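Local atomic coordinates of thiamine pyrophosphokinase (Bacillus subtilis, PDB entry 3LM8), a protein that catalyses the ATP-dependent pyrophosphorylation of thiamine, yielding thiamine diphosphate and AMP, and takes part in thiamine salvage. Residues Lys2-Gly10 / Ala89-Phe100; Phe110-Val121 / Leu129-Pro140. The protein carries 1 engineered substitution. One frame throughout, in Å; residues are numbered along the deposited sequence.

Contact 1: residues Lys2-Gly10 / Ala89-Phe100; sequences KTINIVAGG and ALEKQPDIIQIF
This is a parallel strand pairing in the middle of the large mixed sheet, extended at its N-terminal end by packing against the last turn of helix 81-92. Strands 3-7 and 96-100 run 17° apart with axes 4.6 Å from each other. Backbone bonds alternate along them: Ile-4 and Ile-6 each donate N and accept through O, and Ala-8 N closes the series on Phe-100 O at 2.8 Å. At the other end Lys-2 N meets Asp-95 OD2 at 2.7 Å, from above the carboxylate plane, while Asp-95 N returns a bond to Lys-2 O.

On the helix-covered face, the Ile-4 side chain crosses Pro-94 at about a right angle, its CD1 3.7 Å from Pro-94 CG and also touching Lys-92 CB and Ala-89 CB. The other face carries amides lying side by side: Gln-98 NE2 donates to Asn-5 OD1 (3.2 Å, 165° at the hydrogen), within its own amide plane but 32° off the Asn-5 carbonyl plane. Asn-5 CB meets the Phe-100 ring edge at CE2, 3.9 Å away. A leucine for Asn-5 removes the acceptor, and Gln-98 NE2 would probably be left without its mate, the amide then held through OE1 by Arg-128. From 3-7 the chain steps outward through 26-31 to 71-73, then returns to 96-100 on the other side, so strand order reverses at this pair, as in Rossmann-like folds.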
loop_
_atom_site.group_PDB
_atom_site.type_symbol
_atom_site.label_atom_id
_atom_site.label_comp_id
_atom_site.label_asym_id
_atom_site.label_seq_id
_atom_site.Cartn_x
_atom_site.Cartn_y
_atom_site.Cartn_z
ATOM N N LYS A 2 4.000 8.367 -13.993
ATOM C CA LYS A 2 5.191 7.923 -13.226
ATOM C C LYS A 2 4.754 7.215 -11.944
ATOM O O LYS A 2 3.583 7.287 -11.540
ATOM C CB LYS A 2 6.070 9.130 -12.894
ATOM C CG LYS A 2 6.485 9.939 -14.120
ATOM C CD LYS A 2 7.165 11.237 -13.717
ATOM C CE LYS A 2 7.433 12.142 -14.917
ATOM N NZ LYS A 2 7.987 13.464 -14.487
ATOM N N THR A 3 5.694 6.522 -11.310
ATOM C CA THR A 3 5.404 5.792 -10.083
ATOM C C THR A 3 6.268 6.206 -8.905
ATOM O O THR A 3 7.450 6.517 -9.061
ATOM C CB THR A 3 5.615 4.285 -10.276
ATOM O OG1 THR A 3 4.681 3.793 -11.239
ATOM C CG2 THR A 3 5.423 3.538 -8.954
ATOM N N ILE A 4 5.678 6.207 -7.720
ATOM C CA ILE A 4 6.444 6.526 -6.529
ATOM C C ILE A 4 6.310 5.357 -5.553
ATOM O O ILE A 4 5.199 4.899 -5.285
ATOM C CB ILE A 4 5.959 7.822 -5.878
ATOM C CG1 ILE A 4 6.156 8.973 -6.854
ATOM C CG2 ILE A 4 6.767 8.113 -4.598
ATOM C CD1 ILE A 4 5.752 10.307 -6.296
ATOM N N ASN A 5 7.446 4.847 -5.074
ATOM C CA ASN A 5 7.443 3.743 -4.116
ATOM C C ASN A 5 8.044 4.208 -2.804
ATOM O O ASN A 5 9.168 4.727 -2.767
ATOM C CB ASN A 5 8.264 2.553 -4.603
ATOM C CG ASN A 5 7.676 1.893 -5.808
ATOM O OD1 ASN A 5 6.569 2.222 -6.242
ATOM N ND2 ASN A 5 8.416 0.949 -6.368
ATOM N N ILE A 6 7.289 3.992 -1.731
ATOM C CA ILE A 6 7.692 4.378 -0.391
ATOM C C ILE A 6 7.910 3.123 0.437
ATOM O O ILE A 6 7.056 2.226 0.463
ATOM C CB ILE A 6 6.586 5.183 0.291
ATOM C CG1 ILE A 6 6.107 6.309 -0.629
ATOM C CG2 ILE A 6 7.080 5.697 1.613
ATOM C CD1 ILE A 6 4.908 7.091 -0.089
ATOM N N VAL A 7 9.046 3.056 1.121
ATOM C CA VAL A 7 9.344 1.910 1.974
ATOM C C VAL A 7 9.388 2.387 3.426
ATOM O O VAL A 7 10.338 3.047 3.847
ATOM C CB VAL A 7 10.693 1.267 1.580
ATOM C CG1 VAL A 7 11.048 0.114 2.528
ATOM C CG2 VAL A 7 10.601 0.763 0.155
ATOM N N ALA A 8 8.332 2.069 4.174
ATOM C CA ALA A 8 8.231 2.451 5.578
ATOM C C ALA A 8 9.158 1.553 6.378
ATOM O O ALA A 8 9.694 0.592 5.838
ATOM C CB ALA A 8 6.796 2.300 6.065
ATOM N N GLY A 9 9.318 1.839 7.667
ATOM C CA GLY A 9 10.238 1.067 8.486
ATOM C C GLY A 9 9.747 -0.159 9.225
ATOM O O GLY A 9 10.113 -0.360 10.386
ATOM N N GLY A 10 8.933 -0.980 8.565
ATOM C CA GLY A 10 8.435 -2.190 9.196
ATOM C C GLY A 10 9.491 -3.271 9.091
ATOM O O GLY A 10 10.526 -3.041 8.469
ATOM N N ALA A 89 4.466 12.724 -1.856
ATOM C CA ALA A 89 4.207 11.914 -3.041
ATOM C C ALA A 89 2.890 12.273 -3.751
ATOM O O ALA A 89 2.853 12.347 -4.983
ATOM C CB ALA A 89 4.227 10.444 -2.668
ATOM N N LEU A 90 1.819 12.493 -2.986
ATOM C CA LEU A 90 0.538 12.864 -3.588
ATOM C C LEU A 90 0.721 14.187 -4.318
ATOM O O LEU A 90 0.175 14.403 -5.398
ATOM C CB LEU A 90 -0.562 12.996 -2.525
ATOM C CG LEU A 90 -1.066 11.678 -1.918
ATOM C CD1 LEU A 90 -2.096 11.950 -0.848
ATOM C CD2 LEU A 90 -1.661 10.811 -3.002
ATOM N N GLU A 91 1.512 15.073 -3.738
ATOM C CA GLU A 91 1.755 16.356 -4.372
ATOM C C GLU A 91 2.373 16.123 -5.759
ATOM O O GLU A 91 1.876 16.640 -6.763
ATOM C CB GLU A 91 2.670 17.198 -3.486
ATOM C CG GLU A 91 2.867 18.628 -3.932
ATOM C CD GLU A 91 3.984 18.780 -4.944
ATOM O OE1 GLU A 91 5.067 18.205 -4.710
ATOM O OE2 GLU A 91 3.785 19.486 -5.960
ATOM N N LYS A 92 3.434 15.322 -5.824
ATOM C CA LYS A 92 4.085 15.040 -7.106
ATOM C C LYS A 92 3.084 14.556 -8.150
ATOM O O LYS A 92 3.331 14.655 -9.347
ATOM C CB LYS A 92 5.180 13.980 -6.943
ATOM C CG LYS A 92 6.318 14.376 -6.017
ATOM C CD LYS A 92 7.126 15.540 -6.568
ATOM C CE LYS A 92 8.111 16.056 -5.518
ATOM N NZ LYS A 92 7.429 16.458 -4.245
ATOM N N GLN A 93 1.954 14.031 -7.694
ATOM C CA GLN A 93 0.923 13.527 -8.599
ATOM C C GLN A 93 1.416 12.466 -9.570
ATOM O O GLN A 93 1.551 12.714 -10.767
ATOM C CB GLN A 93 0.281 14.675 -9.393
ATOM C CG GLN A 93 -0.791 15.422 -8.624
ATOM C CD GLN A 93 -1.427 16.527 -9.435
ATOM O OE1 GLN A 93 -0.763 17.488 -9.826
ATOM N NE2 GLN A 93 -2.723 16.397 -9.697
ATOM N N PRO A 94 1.722 11.269 -9.056
ATOM C CA PRO A 94 2.193 10.169 -9.896
ATOM C C PRO A 94 0.939 9.344 -10.152
ATOM O O PRO A 94 -0.042 9.483 -9.423
ATOM C CB PRO A 94 3.177 9.455 -8.984
ATOM C CG PRO A 94 2.451 9.512 -7.678
ATOM C CD PRO A 94 1.898 10.941 -7.630
ATOM N N ASP A 95 0.952 8.491 -11.166
ATOM C CA ASP A 95 -0.228 7.683 -11.455
ATOM C C ASP A 95 -0.436 6.629 -10.376
ATOM O O ASP A 95 -1.556 6.187 -10.119
ATOM C CB ASP A 95 -0.076 6.984 -12.806
ATOM C CG ASP A 95 0.404 7.918 -13.898
ATOM O OD1 ASP A 95 -0.293 8.918 -14.187
ATOM O OD2 ASP A 95 1.484 7.642 -14.467
ATOM N N ILE A 96 0.658 6.238 -9.733
ATOM C CA ILE A 96 0.596 5.196 -8.726
ATOM C C ILE A 96 1.577 5.373 -7.581
ATOM O O ILE A 96 2.735 5.711 -7.788
ATOM C CB ILE A 96 0.895 3.819 -9.362
ATOM C CG1 ILE A 96 0.035 3.625 -10.612
ATOM C CG2 ILE A 96 0.616 2.717 -8.369
ATOM C CD1 ILE A 96 0.397 2.413 -11.443
ATOM N N ILE A 97 1.096 5.147 -6.367
ATOM C CA ILE A 97 1.960 5.194 -5.208
ATOM C C ILE A 97 1.902 3.772 -4.672
ATOM O O ILE A 97 0.823 3.187 -4.593
ATOM C CB ILE A 97 1.451 6.162 -4.113
ATOM C CG1 ILE A 97 1.560 7.609 -4.597
ATOM C CG2 ILE A 97 2.293 5.998 -2.863
ATOM C CD1 ILE A 97 0.944 8.608 -3.664
ATOM N N GLN A 98 3.059 3.210 -4.344
ATOM C CA GLN A 98 3.124 1.866 -3.790
ATOM C C GLN A 98 3.954 1.923 -2.521
ATOM O O GLN A 98 5.084 2.408 -2.526
ATOM C CB GLN A 98 3.722 0.892 -4.810
ATOM C CG GLN A 98 2.723 0.504 -5.899
ATOM C CD GLN A 98 3.326 -0.374 -6.985
ATOM O OE1 GLN A 98 2.691 -1.337 -7.451
ATOM N NE2 GLN A 98 4.550 -0.040 -7.409
ATOM N N ILE A 99 3.380 1.433 -1.427
ATOM C CA ILE A 99 4.047 1.472 -0.134
ATOM C C ILE A 99 4.380 0.096 0.418
ATOM O O ILE A 99 3.549 -0.819 0.396
ATOM C CB ILE A 99 3.179 2.209 0.907
ATOM C CG1 ILE A 99 2.669 3.536 0.319
ATOM C CG2 ILE A 99 3.998 2.454 2.163
ATOM C CD1 ILE A 99 1.646 4.270 1.169
ATOM N N PHE A 100 5.599 -0.030 0.938
ATOM C CA PHE A 100 6.079 -1.287 1.508
ATOM C C PHE A 100 6.482 -1.078 2.969
ATOM O O PHE A 100 6.573 0.065 3.433
ATOM C CB PHE A 100 7.280 -1.786 0.698
ATOM C CG PHE A 100 7.025 -1.841 -0.774
ATOM C CD1 PHE A 100 6.700 -3.044 -1.393
ATOM C CD2 PHE A 100 7.087 -0.677 -1.547
ATOM C CE1 PHE A 100 6.440 -3.095 -2.768
ATOM C CE2 PHE A 100 6.831 -0.712 -2.919
ATOM C CZ PHE A 100 6.506 -1.928 -3.531
#

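Contact 2: residues Phe110-Val121 / Leu129-Pro140; sequences FLGNIQLLYKGV and LIDKQNHIQMFP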
loop_
_atom_site.group_PDB
_atom_site.type_symbol
_atom_site.label_atom_id
_atom_site.label_comp_id
_atom_site.label_asym_id
_atom_site.label_seq_id
_atom_site.Cartn_x
_atom_site.Cartn_y
_atom_site.Cartn_z
ATOM N N PHE A 110 -0.074 -1.218 11.128
ATOM C CA PHE A 110 -0.863 -1.533 9.952
ATOM C C PHE A 110 -2.188 -0.766 9.952
ATOM O O PHE A 110 -2.497 -0.072 8.984
ATOM C CB PHE A 110 -1.101 -3.042 9.890
ATOM C CG PHE A 110 -1.908 -3.492 8.703
ATOM C CD1 PHE A 110 -3.048 -4.271 8.882
ATOM C CD2 PHE A 110 -1.528 -3.156 7.415
ATOM C CE1 PHE A 110 -3.798 -4.705 7.797
ATOM C CE2 PHE A 110 -2.276 -3.587 6.324
ATOM C CZ PHE A 110 -3.414 -4.364 6.520
ATOM N N LEU A 111 -2.960 -0.870 11.031
ATOM C CA LEU A 111 -4.243 -0.173 11.095
ATOM C C LEU A 111 -4.093 1.289 10.669
ATOM O O LEU A 111 -4.984 1.867 10.037
ATOM C CB LEU A 111 -4.836 -0.219 12.511
ATOM C CG LEU A 111 -5.745 -1.364 12.949
ATOM C CD1 LEU A 111 -6.568 -1.854 11.769
ATOM C CD2 LEU A 111 -4.914 -2.485 13.520
ATOM N N GLY A 112 -2.967 1.886 11.041
ATOM C CA GLY A 112 -2.727 3.258 10.680
ATOM C C GLY A 112 -2.629 3.316 9.173
ATOM O O GLY A 112 -3.509 3.859 8.502
ATOM N N ASN A 113 -1.568 2.721 8.634
ATOM C CA ASN A 113 -1.340 2.728 7.191
ATOM C C ASN A 113 -2.641 2.591 6.393
ATOM O O ASN A 113 -2.821 3.246 5.364
ATOM C CB ASN A 113 -0.320 1.643 6.827
ATOM C CG ASN A 113 0.973 1.773 7.637
ATOM O OD1 ASN A 113 1.555 2.850 7.720
ATOM N ND2 ASN A 113 1.419 0.675 8.237
ATOM N N ILE A 114 -3.554 1.760 6.888
ATOM C CA ILE A 114 -4.849 1.561 6.242
ATOM C C ILE A 114 -5.618 2.879 6.115
ATOM O O ILE A 114 -6.203 3.175 5.071
ATOM C CB ILE A 114 -5.690 0.558 7.034
ATOM C CG1 ILE A 114 -5.227 -0.861 6.702
ATOM C CG2 ILE A 114 -7.181 0.761 6.740
ATOM C CD1 ILE A 114 -5.512 -1.265 5.269
ATOM N N GLN A 115 -5.617 3.673 7.177
ATOM C CA GLN A 115 -6.306 4.955 7.142
ATOM C C GLN A 115 -5.673 5.830 6.065
ATOM O O GLN A 115 -6.357 6.626 5.423
ATOM C CB GLN A 115 -6.196 5.661 8.489
ATOM C CG GLN A 115 -6.632 4.819 9.679
ATOM C CD GLN A 115 -8.118 4.516 9.681
ATOM O OE1 GLN A 115 -8.539 3.409 9.335
ATOM N NE2 GLN A 115 -8.925 5.506 10.073
ATOM N N LEU A 116 -4.365 5.686 5.873
ATOM C CA LEU A 116 -3.649 6.467 4.866
ATOM C C LEU A 116 -4.306 6.335 3.494
ATOM O O LEU A 116 -4.343 7.295 2.726
ATOM C CB LEU A 116 -2.182 6.007 4.764
ATOM C CG LEU A 116 -1.187 6.338 5.891
ATOM C CD1 LEU A 116 -1.067 7.835 6.047
ATOM C CD2 LEU A 116 -1.647 5.735 7.194
ATOM N N LEU A 117 -4.812 5.145 3.186
ATOM C CA LEU A 117 -5.456 4.901 1.901
ATOM C C LEU A 117 -6.679 5.800 1.680
ATOM O O LEU A 117 -7.064 6.098 0.536
ATOM C CB LEU A 117 -5.889 3.444 1.821
ATOM C CG LEU A 117 -4.764 2.420 1.835
ATOM C CD1 LEU A 117 -5.335 1.034 2.121
ATOM C CD2 LEU A 117 -4.045 2.466 0.503
ATOM N N TYR A 118 -7.290 6.209 2.789
ATOM C CA TYR A 118 -8.466 7.059 2.762
ATOM C C TYR A 118 -8.106 8.396 2.141
ATOM O O TYR A 118 -8.873 8.958 1.366
ATOM C CB TYR A 118 -9.002 7.275 4.182
ATOM C CG TYR A 118 -10.332 7.987 4.206
ATOM C CD1 TYR A 118 -11.469 7.383 3.679
ATOM C CD2 TYR A 118 -10.443 9.295 4.680
ATOM C CE1 TYR A 118 -12.677 8.061 3.612
ATOM C CE2 TYR A 118 -11.656 9.986 4.615
ATOM C CZ TYR A 118 -12.765 9.359 4.074
ATOM O OH TYR A 118 -13.958 10.031 3.953
ATOM N N LYS A 119 -6.923 8.891 2.485
ATOM C CA LYS A 119 -6.424 10.165 1.981
ATOM C C LYS A 119 -6.198 10.088 0.474
ATOM O O LYS A 119 -6.131 11.105 -0.210
ATOM C CB LYS A 119 -5.111 10.507 2.690
ATOM C CG LYS A 119 -4.613 11.925 2.502
ATOM C CD LYS A 119 -3.409 12.172 3.399
ATOM C CE LYS A 119 -3.106 13.653 3.556
ATOM N NZ LYS A 119 -2.070 13.882 4.605
ATOM N N GLY A 120 -6.087 8.870 -0.040
ATOM C CA GLY A 120 -5.861 8.682 -1.460
ATOM C C GLY A 120 -7.102 8.766 -2.320
ATOM O O GLY A 120 -7.015 9.183 -3.472
ATOM N N VAL A 121 -8.252 8.360 -1.785
ATOM C CA VAL A 121 -9.494 8.421 -2.549
ATOM C C VAL A 121 -9.921 9.874 -2.657
ATOM O O VAL A 121 -10.560 10.274 -3.630
ATOM C CB VAL A 121 -10.630 7.596 -1.886
ATOM C CG1 VAL A 121 -10.301 6.114 -1.955
ATOM C CG2 VAL A 121 -10.820 8.011 -0.443
ATOM N N LEU A 129 -0.964 -0.786 -1.143
ATOM C CA LEU A 129 -0.063 -1.150 -0.041
ATOM C C LEU A 129 0.431 -2.543 -0.360
ATOM O O LEU A 129 -0.347 -3.381 -0.798
ATOM C CB LEU A 129 -0.784 -1.178 1.309
ATOM C CG LEU A 129 -1.728 -0.047 1.736
ATOM C CD1 LEU A 129 -2.166 -0.335 3.173
ATOM C CD2 LEU A 129 -1.052 1.324 1.636
ATOM N N ILE A 130 1.714 -2.802 -0.138
ATOM C CA ILE A 130 2.262 -4.120 -0.455
ATOM C C ILE A 130 3.212 -4.737 0.566
ATOM O O ILE A 130 4.096 -4.064 1.106
ATOM C CB ILE A 130 3.052 -4.092 -1.768
ATOM C CG1 ILE A 130 2.217 -3.471 -2.886
ATOM C CG2 ILE A 130 3.499 -5.508 -2.116
ATOM C CD1 ILE A 130 2.982 -3.332 -4.183
ATOM N N ASP A 131 3.032 -6.033 0.802
ATOM C CA ASP A 131 3.895 -6.790 1.699
ATOM C C ASP A 131 4.122 -8.178 1.088
ATOM O O ASP A 131 3.652 -8.469 -0.018
ATOM C CB ASP A 131 3.307 -6.872 3.121
ATOM C CG ASP A 131 2.269 -7.973 3.289
ATOM O OD1 ASP A 131 1.239 -7.932 2.594
ATOM O OD2 ASP A 131 2.481 -8.881 4.130
ATOM N N LYS A 132 4.863 -9.018 1.798
ATOM C CA LYS A 132 5.186 -10.362 1.334
ATOM C C LYS A 132 4.000 -11.170 0.778
ATOM O O LYS A 132 4.176 -11.984 -0.124
ATOM C CB LYS A 132 5.872 -11.128 2.473
ATOM C CG LYS A 132 5.973 -12.637 2.283
ATOM C CD LYS A 132 6.271 -13.325 3.618
ATOM C CE LYS A 132 6.244 -14.844 3.501
ATOM N NZ LYS A 132 7.252 -15.362 2.533
ATOM N N GLN A 133 2.797 -10.970 1.303
ATOM C CA GLN A 133 1.675 -11.738 0.778
ATOM C C GLN A 133 0.349 -11.014 0.631
ATOM O O GLN A 133 -0.696 -11.657 0.521
ATOM C CB GLN A 133 1.477 -13.041 1.584
ATOM C CG GLN A 133 1.536 -12.921 3.092
ATOM C CD GLN A 133 1.620 -14.289 3.768
ATOM O OE1 GLN A 133 0.699 -15.098 3.665
ATOM N NE2 GLN A 133 2.734 -14.554 4.454
ATOM N N ASN A 134 0.388 -9.684 0.599
ATOM C CA ASN A 134 -0.843 -8.922 0.455
ATOM C C ASN A 134 -0.716 -7.645 -0.376
ATOM O O ASN A 134 0.354 -7.041 -0.458
ATOM C CB ASN A 134 -1.419 -8.558 1.832
ATOM C CG ASN A 134 -1.610 -9.763 2.721
ATOM O OD1 ASN A 134 -0.659 -10.252 3.332
ATOM N ND2 ASN A 134 -2.836 -10.259 2.791
ATOM N N HIS A 135 -1.832 -7.259 -0.992
ATOM C CA HIS A 135 -1.935 -6.046 -1.787
ATOM C C HIS A 135 -3.243 -5.408 -1.349
ATOM O O HIS A 135 -4.323 -5.945 -1.579
ATOM C CB HIS A 135 -1.995 -6.362 -3.283
ATOM C CG HIS A 135 -0.672 -6.715 -3.884
ATOM N ND1 HIS A 135 -0.512 -6.964 -5.230
ATOM C CD2 HIS A 135 0.553 -6.857 -3.326
ATOM C CE1 HIS A 135 0.756 -7.243 -5.475
ATOM N NE2 HIS A 135 1.425 -7.185 -4.336
ATOM N N ILE A 136 -3.152 -4.263 -0.700
ATOM C CA ILE A 136 -4.352 -3.601 -0.233
ATOM C C ILE A 136 -4.620 -2.361 -1.055
ATOM O O ILE A 136 -3.688 -1.636 -1.418
ATOM C CB ILE A 136 -4.213 -3.214 1.252
ATOM C CG1 ILE A 136 -3.967 -4.472 2.069
ATOM C CG2 ILE A 136 -5.485 -2.526 1.741
ATOM C CD1 ILE A 136 -3.372 -4.210 3.384
ATOM N N GLN A 137 -5.893 -2.119 -1.346
ATOM C CA GLN A 137 -6.285 -0.956 -2.130
ATOM C C GLN A 137 -7.721 -0.578 -1.823
ATOM O O GLN A 137 -8.580 -1.437 -1.620
ATOM C CB GLN A 137 -6.144 -1.245 -3.621
ATOM C CG GLN A 137 -5.498 -0.136 -4.414
ATOM C CD GLN A 137 -5.451 -0.448 -5.903
ATOM O OE1 GLN A 137 -4.832 -1.429 -6.329
ATOM N NE2 GLN A 137 -6.110 0.388 -6.704
HETATM N N MSE A 138 -7.969 0.721 -1.775
HETATM C CA MSE A 138 -9.296 1.227 -1.496
HETATM C C MSE A 138 -9.880 1.841 -2.747
HETATM O O MSE A 138 -9.164 2.416 -3.559
HETATM C CB MSE A 138 -9.242 2.274 -0.386
HETATM C CG MSE A 138 -9.410 1.702 1.010
HETATM SE SE MSE A 138 -9.602 3.076 2.358
HETATM C CE MSE A 138 -10.262 4.528 1.262
ATOM N N PHE A 139 -11.187 1.716 -2.912
ATOM C CA PHE A 139 -11.823 2.294 -4.085
ATOM C C PHE A 139 -13.099 3.051 -3.782
ATOM O O PHE A 139 -13.902 2.658 -2.919
ATOM C CB PHE A 139 -12.188 1.225 -5.121
ATOM C CG PHE A 139 -11.018 0.468 -5.676
ATOM C CD1 PHE A 139 -10.460 -0.591 -4.967
ATOM C CD2 PHE A 139 -10.498 0.795 -6.927
ATOM C CE1 PHE A 139 -9.397 -1.321 -5.499
ATOM C CE2 PHE A 139 -9.437 0.076 -7.470
ATOM C CZ PHE A 139 -8.881 -0.989 -6.756
ATOM N N PRO A 140 -13.287 4.174 -4.475
ATOM C CA PRO A 140 -14.498 4.978 -4.294
ATOM C C PRO A 140 -15.515 4.318 -5.232
ATOM O O PRO A 140 -15.183 3.369 -5.946
ATOM C CB PRO A 140 -14.076 6.360 -4.793
ATOM C CG PRO A 140 -13.071 6.034 -5.892
ATOM C CD PRO A 140 -12.261 4.910 -5.245
#
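Leu-117 O accepts Gly-120 N at 3.0 Å and, weakly, Val-121 N, while the CE methyl of selenomethionine Met-138 lies against it from the strand side at 3.6 Å. The rest of the contact is apolar, with helix 107-122 laid over one face of the hairpin formed by strands 126-131 and 134-139. The segment of strand 134-139 runs at 39° to the helix, axes 8.2 Å apart. Leu-129 and Ile-136 are a hydrogen-bonded antiparallel pair, each donating N to the other's O, and both present their side chains to the helix.

Leu-117 enters above that pair. With CG anti to the carbonyl carbon (chi1 -64°) the branch point faces the sheet, and chi2 spreads the two methyls over the pair: CD2 reaches Leu-129 CD2 tip to tip, and CD1 sits 3.6 Å from Ile-136 CG2, the two side chains crossing almost perpendicularly. One turn earlier, Ile-114 CD1 comes to the same Ile-136 CG2 at 3.7 Å. This helix is the connection of the beta-alpha-beta unit 96-100, 107-122, 126-131, and the hairpin carries its packing one strand further, to 134-139.

Ile-114 CG1 also lies over one face of the Phe-110 ring, 3.9 Å above the plane and offset toward the rim, whereas Ile-136 CD1 is at the ring edge; the exact spacing there is doubtful. Toward the helix C-terminus, Met-138 takes over. Its SE lies 3.8 Å from Leu-117 CB, and the chain bends at chi3, bringing CE to Val-121 CG1 at 3.6 Å and obliquely to the Tyr-118 ring. Ile-206 and Ile-208 also touch Met-138. The side chains of Val-121 and Pro-140 slide past each other in opposite directions, CG1 against CD.

Contacts 1 and 2 follow each other along the chain and meet in one sheet, with centres 12 Å apart. Strand 96-100 belongs to contact 1, strand 126-131 to contact 2, and the two are neighbours: Ile-99 O and Ile-130 N, 2.8 Å apart, probably form a hydrogen bond, and Phe-100 CE1 packs on Ile-130 CB at 3.7 Å. On the helix-covered face Ile-99 CD1 approaches Leu-129 CD2 at 4.0 Å. The Val-7 side chain is about 9 Å from a bound magnesium ion, and that of Asn-113 about 13 Å from a magnesium ion. Thiamine sits in a separate pocket that includes Tyr-174, Leu-176 and Asn-191, residues of neither contact.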